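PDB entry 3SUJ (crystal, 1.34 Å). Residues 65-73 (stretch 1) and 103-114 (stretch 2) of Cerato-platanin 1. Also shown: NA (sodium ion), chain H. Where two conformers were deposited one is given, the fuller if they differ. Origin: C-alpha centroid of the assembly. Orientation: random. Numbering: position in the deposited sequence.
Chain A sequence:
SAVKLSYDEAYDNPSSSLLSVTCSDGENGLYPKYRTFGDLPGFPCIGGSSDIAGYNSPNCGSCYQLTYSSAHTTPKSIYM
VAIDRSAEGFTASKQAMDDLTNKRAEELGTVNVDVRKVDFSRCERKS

Stretch 1 (65-73) QLTYSSAHT
Stretch 2, residues 103-114: KRAEELGTVNVD

Strand 65-68 runs against strand 111-114 with an angle of 124° between their N-to-C directions, so the pairing is antiparallel but strongly splayed. Within the strand, L66 (phi/psi -115/123, chi1 m, chi2 t) sends CA to 3.4 Å from D114 O, a CA-H...O contact, while its CD2 lies 4.3 Å from V113 CG2.

T67 (-119/127, chi1 m) sets the register with D114 (-87/143, chi1 m), their CA atoms 5.0 Å apart. Two hydrogen bonds close this antiparallel bridge: T67 N to D114 O, 2.9 Å and 164°, and D114 N to T67 O, 2.8 Å and 152°. The side chains of T67 and D114 lie on the same face of the sheet, T67 CB to D114 CB 4.4 Å.

Y68 (-112/127, chi1 t, chi2 63°) leaves the backbone sideways, yet its ring reaches across: CE1 is 3.7 Å from V111 CB, OH 3.8 Å from L108 CD1, and N112 O sits at the ring edge, 3.5 Å from CD1.

Two waters add to the contact. One accepts from S69 N (2.9 Å) and donates to N112 O (2.8 Å), joining residues that have no direct hydrogen bond; the other donates to T67 O and to D114 OD2 and accepts from S69 OG, beside the bridge.

S70 OG accepts from H72 N at 2.9 Å. R104 NH1 lies at the edge of the H72 ring (chi1 m, chi2 -61°), near its plane, H72 CD2 to R104 NH1 3.9 Å, while R104 NH2 salt-bridges E107 OE2 at 2.6 Å.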

# COMPACT_ATOMS: atom_id res chain seq x y z
N GLN A 65 0.86 -7.99 3.85
CA GLN A 65 0.00 -7.98 5.00
C GLN A 65 0.60 -7.13 6.08
O GLN A 65 1.75 -7.34 6.52
CB GLN A 65 -0.11 -9.39 5.50
CG GLN A 65 -1.03 -9.52 6.76
CD GLN A 65 -0.97 -10.92 7.33
OE1 GLN A 65 0.16 -11.45 7.50
NE2 GLN A 65 -2.08 -11.57 7.58
N LEU A 66 -0.14 -6.11 6.48
CA LEU A 66 0.30 -5.17 7.50
C LEU A 66 -0.62 -5.30 8.69
O LEU A 66 -1.81 -5.15 8.55
CB LEU A 66 0.26 -3.73 6.98
CG LEU A 66 1.00 -3.49 5.67
CD1 LEU A 66 0.84 -2.01 5.19
CD2 LEU A 66 2.46 -3.76 5.78
N THR A 67 -0.03 -5.59 9.84
CA THR A 67 -0.81 -5.87 11.04
C THR A 67 -0.49 -4.87 12.11
O THR A 67 0.66 -4.61 12.45
CB THR A 67 -0.53 -7.32 11.59
OG1 THR A 67 -0.88 -8.25 10.50
CG2 THR A 67 -1.43 -7.59 12.79
N TYR A 68 -1.60 -4.29 12.57
CA TYR A 68 -1.52 -3.23 13.64
C TYR A 68 -2.12 -3.78 14.88
O TYR A 68 -3.23 -4.30 14.88
CB TYR A 68 -2.27 -1.96 13.21
CG TYR A 68 -2.26 -0.86 14.24
CD1 TYR A 68 -1.09 -0.26 14.63
CD2 TYR A 68 -3.44 -0.46 14.82
CE1 TYR A 68 -1.09 0.80 15.59
CE2 TYR A 68 -3.46 0.61 15.79
CZ TYR A 68 -2.28 1.13 16.11
OH TYR A 68 -2.25 2.19 17.03
N SER A 69 -1.31 -3.67 15.95
CA SER A 69 -1.80 -4.09 17.26
C SER A 69 -2.00 -2.83 18.09
O SER A 69 -1.03 -2.26 18.60
CB SER A 69 -0.72 -4.90 17.90
OG SER A 69 -0.63 -6.12 17.20
N SER A 70 -3.23 -2.34 18.09
CA SER A 70 -3.63 -1.15 18.83
C SER A 70 -3.40 -1.29 20.34
O SER A 70 -3.37 -2.41 20.89
CB SER A 70 -5.10 -0.83 18.55
OG SER A 70 -5.61 0.13 19.48
N ALA A 71 -3.22 -0.13 21.00
CA ALA A 71 -3.16 -0.08 22.47
C ALA A 71 -4.52 -0.38 23.15
O ALA A 71 -4.61 -0.52 24.39
CB ALA A 71 -2.63 1.30 22.91
N HIS A 72 -5.58 -0.35 22.36
CA HIS A 72 -6.95 -0.34 22.88
C HIS A 72 -7.84 -1.38 22.23
O HIS A 72 -9.06 -1.32 22.43
CB HIS A 72 -7.59 1.02 22.55
CG HIS A 72 -6.72 2.20 22.99
ND1 HIS A 72 -6.36 2.42 24.31
CD2 HIS A 72 -6.13 3.17 22.26
CE1 HIS A 72 -5.55 3.47 24.35
NE2 HIS A 72 -5.44 3.98 23.13
N THR A 73 -7.30 -2.28 21.40
CA THR A 73 -8.21 -3.27 20.75
C THR A 73 -7.34 -4.35 20.24
O THR A 73 -6.14 -4.28 20.39
CB THR A 73 -9.10 -2.64 19.66
OG1 THR A 73 -10.18 -3.56 19.29
CG2 THR A 73 -8.29 -2.26 18.44
N LYS A 103 -10.17 4.12 12.16
CA LYS A 103 -10.52 5.49 11.77
C LYS A 103 -9.61 6.51 12.45
O LYS A 103 -10.04 7.65 12.74
CB LYS A 103 -12.00 5.84 12.03
CG LYS A 103 -12.84 4.81 11.33
CD LYS A 103 -14.35 5.12 11.51
CE LYS A 103 -15.09 4.03 10.74
NZ LYS A 103 -16.58 4.28 10.68
N ARG A 104 -8.36 6.17 12.71
CA ARG A 104 -7.41 7.04 13.40
C ARG A 104 -6.20 7.37 12.53
O ARG A 104 -5.16 7.77 13.09
CB ARG A 104 -6.97 6.35 14.68
CG ARG A 104 -8.12 6.12 15.64
CD ARG A 104 -7.67 5.36 16.87
NE ARG A 104 -6.96 6.32 17.66
CZ ARG A 104 -6.03 6.00 18.57
NH1 ARG A 104 -5.73 4.75 18.75
NH2 ARG A 104 -5.45 6.99 19.25
N ALA A 105 -6.32 7.31 11.24
CA ALA A 105 -5.14 7.54 10.37
C ALA A 105 -4.57 8.97 10.57
O ALA A 105 -3.42 9.16 10.83
CB ALA A 105 -5.50 7.37 8.96
N GLU A 106 -5.35 9.97 10.34
CA GLU A 106 -5.00 11.37 10.58
C GLU A 106 -4.55 11.65 11.98
O GLU A 106 -3.48 12.29 12.19
CB GLU A 106 -6.18 12.28 10.18
CG GLU A 106 -5.89 13.79 10.16
CD GLU A 106 -7.04 14.60 9.47
OE1 GLU A 106 -8.16 14.10 9.12
OE2 GLU A 106 -6.80 15.79 9.22
N GLU A 107 -5.23 11.17 12.99
CA GLU A 107 -4.79 11.37 14.33
C GLU A 107 -3.41 10.82 14.62
O GLU A 107 -2.52 11.48 15.15
CB GLU A 107 -5.85 10.74 15.27
CG GLU A 107 -5.39 10.71 16.65
CD GLU A 107 -6.11 9.70 17.53
OE1 GLU A 107 -7.16 9.12 17.13
OE2 GLU A 107 -5.63 9.48 18.65
N LEU A 108 -3.13 9.58 14.21
CA LEU A 108 -1.85 8.93 14.48
C LEU A 108 -0.74 9.36 13.53
O LEU A 108 0.40 9.50 13.95
CB LEU A 108 -2.04 7.39 14.46
CG LEU A 108 -2.98 6.89 15.58
CD1 LEU A 108 -3.39 5.41 15.42
CD2 LEU A 108 -2.37 7.18 16.94
N GLY A 109 -1.10 9.50 12.28
CA GLY A 109 -0.14 9.93 11.27
C GLY A 109 0.72 8.78 10.74
O GLY A 109 0.66 8.42 9.58
N THR A 110 1.51 8.23 11.65
CA THR A 110 2.45 7.06 11.37
C THR A 110 2.33 6.06 12.51
O THR A 110 2.28 6.51 13.68
CB THR A 110 3.87 7.55 11.23
OG1 THR A 110 3.92 8.45 10.10
CG2 THR A 110 4.85 6.40 11.00
N VAL A 111 2.19 4.78 12.22
CA VAL A 111 2.09 3.72 13.26
C VAL A 111 3.11 2.68 12.93
O VAL A 111 3.59 2.58 11.81
CB VAL A 111 0.75 3.08 13.33
CG1 VAL A 111 -0.33 4.05 13.79
CG2 VAL A 111 0.35 2.40 12.07
N ASN A 112 3.47 1.90 13.89
CA ASN A 112 4.29 0.67 13.65
C ASN A 112 3.41 -0.51 13.39
O ASN A 112 2.39 -0.65 14.05
CB ASN A 112 5.21 0.41 14.86
CG ASN A 112 6.22 1.53 15.04
OD1 ASN A 112 6.71 2.15 14.09
ND2 ASN A 112 6.52 1.81 16.29
N VAL A 113 3.77 -1.26 12.37
CA VAL A 113 3.05 -2.49 11.99
C VAL A 113 4.01 -3.65 11.83
O VAL A 113 5.19 -3.47 11.55
CB VAL A 113 2.28 -2.28 10.66
CG1 VAL A 113 1.16 -1.24 10.82
CG2 VAL A 113 3.20 -1.92 9.54
N ASP A 114 3.45 -4.84 11.95
CA ASP A 114 4.22 -6.04 11.44
C ASP A 114 3.93 -6.25 10.00
O ASP A 114 2.81 -6.05 9.58
CB ASP A 114 3.77 -7.30 12.25
CG ASP A 114 4.50 -7.37 13.50
OD1 ASP A 114 5.69 -7.76 13.43
OD2 ASP A 114 3.95 -6.98 14.52
NA NA H . -9.32 15.58 8.38
O HOH W 1 1.25 -5.84 15.01
O HOH W 2 1.39 -2.66 15.71
O HOH W 3 -8.08 17.52 8.70
O HOH W 4 -10.88 14.63 7.46
O HOH W 5 -10.29 15.95 9.98